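Local atomic coordinates of malonyl CoA-acyl carrier protein transacylase (Burkholderia pseudomallei, PDB entry 3G87), a protein that probably transfers the malonyl group from malonyl-CoA to the phosphopantetheine arm of holo-acyl carrier protein, releasing coenzyme A. Residues H91-G94 and E95-L99. Sequence-based numbering, arbitrary orientation.
Sequences HSLG and EFNAL
Leu93 and Phe96 meet through different first torsions: CG of Leu93 lies opposite its own N (chi1 -176°), CG of Phe96 opposite its carbonyl carbon (chi1 -75°), and CD2 of Leu93 comes within 4.4 Å of CD2 of Phe96. The turn just before Leu93, centred on Ser92, has the form of a nucleophile elbow, consistent with the Gly-X-Ser-X-Gly signature of acyltransferases, in which strand 87-90 turns sharply into helix 94-101. The evidence lies in Ser92, whose phi is positive, and in the glycine at position 94: CA of Gly94 lies 3.7 Å from N of His91, in the tight turn. As in related malonyl transferases, a serine at this turn is the likely acyl carrier, and OG of Ser92 is hydrogen-bonded to His196 and Arg117.

Two i to i+3 backbone bonds join the turn to the helix. Glu95 N donates to Ser92 O over 3.1 Å, from well above the carbonyl plane, and Phe96 N donates to Leu93 O over 3.0 Å, again off the plane. The first i to i+4 bond across the junction is Ala98 N to Gly94 O, at 3.2 Å, its donor tilted 17° from the plane.

Side chains close in around these carbonyls. Glu95 CB lies 3.3 Å from Ser92 O, while its extended chain carries the carboxylate away to Asn226 N and Tyr232 OH. The amide of Asn97 is held at both ends, ND2 by Tyr67 O and OD1 by Asn70; that same OD1 sits 3.9 Å from CD1 of Leu93. Leu93 O also meets the Phe96 ring at its edge, in the ring plane, 3.4 Å from CD2.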
# COMPACT_ATOMS: atom_id res chain seq x y z
N HIS A 91 -0.51 2.91 1.24
CA HIS A 91 0.11 2.36 0.04
C HIS A 91 -0.36 0.95 -0.25
O HIS A 91 0.07 -0.04 0.37
CB HIS A 91 1.64 2.43 0.16
CG HIS A 91 2.35 2.32 -1.15
ND1 HIS A 91 2.31 1.17 -1.92
CD2 HIS A 91 3.12 3.20 -1.83
CE1 HIS A 91 3.04 1.35 -3.01
NE2 HIS A 91 3.53 2.58 -2.99
N SER A 92 -1.30 0.87 -1.19
CA SER A 92 -1.96 -0.35 -1.62
C SER A 92 -2.67 -0.99 -0.41
O SER A 92 -3.75 -0.53 -0.04
CB SER A 92 -0.96 -1.23 -2.35
OG SER A 92 -1.53 -2.49 -2.60
N LEU A 93 -2.09 -1.98 0.25
CA LEU A 93 -2.62 -2.46 1.50
C LEU A 93 -2.91 -1.36 2.51
O LEU A 93 -3.94 -1.32 3.03
CB LEU A 93 -1.77 -3.56 2.13
CG LEU A 93 -2.24 -4.22 3.42
CD1 LEU A 93 -2.09 -3.44 4.67
CD2 LEU A 93 -3.58 -4.83 3.33
N GLY A 94 -1.96 -0.50 2.75
CA GLY A 94 -2.11 0.64 3.61
C GLY A 94 -3.29 1.54 3.43
O GLY A 94 -3.64 2.20 4.30
N GLU A 95 -3.92 1.50 2.30
CA GLU A 95 -5.12 2.24 2.05
C GLU A 95 -6.28 1.76 2.93
O GLU A 95 -7.09 2.52 3.35
CB GLU A 95 -5.42 2.23 0.56
CG GLU A 95 -6.63 2.91 0.10
CD GLU A 95 -6.56 3.39 -1.31
OE1 GLU A 95 -7.37 3.02 -2.12
OE2 GLU A 95 -5.73 4.17 -1.62
N PHE A 96 -6.30 0.48 3.22
CA PHE A 96 -7.22 -0.09 4.13
C PHE A 96 -7.13 0.47 5.51
O PHE A 96 -8.11 0.71 6.08
CB PHE A 96 -7.11 -1.58 4.13
CG PHE A 96 -7.71 -2.20 2.96
CD1 PHE A 96 -9.01 -2.54 2.93
CD2 PHE A 96 -6.96 -2.40 1.84
CE1 PHE A 96 -9.52 -3.07 1.84
CE2 PHE A 96 -7.49 -2.93 0.79
CZ PHE A 96 -8.77 -3.27 0.77
N ASN A 97 -5.94 0.70 6.01
CA ASN A 97 -5.77 1.40 7.28
C ASN A 97 -6.12 2.89 7.25
O ASN A 97 -6.50 3.42 8.29
CB ASN A 97 -4.35 1.26 7.78
CG ASN A 97 -4.00 -0.15 8.08
OD1 ASN A 97 -3.31 -0.81 7.27
ND2 ASN A 97 -4.44 -0.64 9.25
N ALA A 98 -5.93 3.57 6.12
CA ALA A 98 -6.41 4.98 5.90
C ALA A 98 -7.94 5.03 5.99
O ALA A 98 -8.49 5.89 6.68
CB ALA A 98 -5.97 5.52 4.51
N LEU A 99 -8.61 4.15 5.25
CA LEU A 99 -10.07 4.04 5.29
C LEU A 99 -10.55 3.70 6.70
O LEU A 99 -11.56 4.28 7.17
CB LEU A 99 -10.59 3.02 4.26
CG LEU A 99 -10.35 3.34 2.77
CD1 LEU A 99 -10.73 2.15 1.84
CD2 LEU A 99 -11.12 4.65 2.39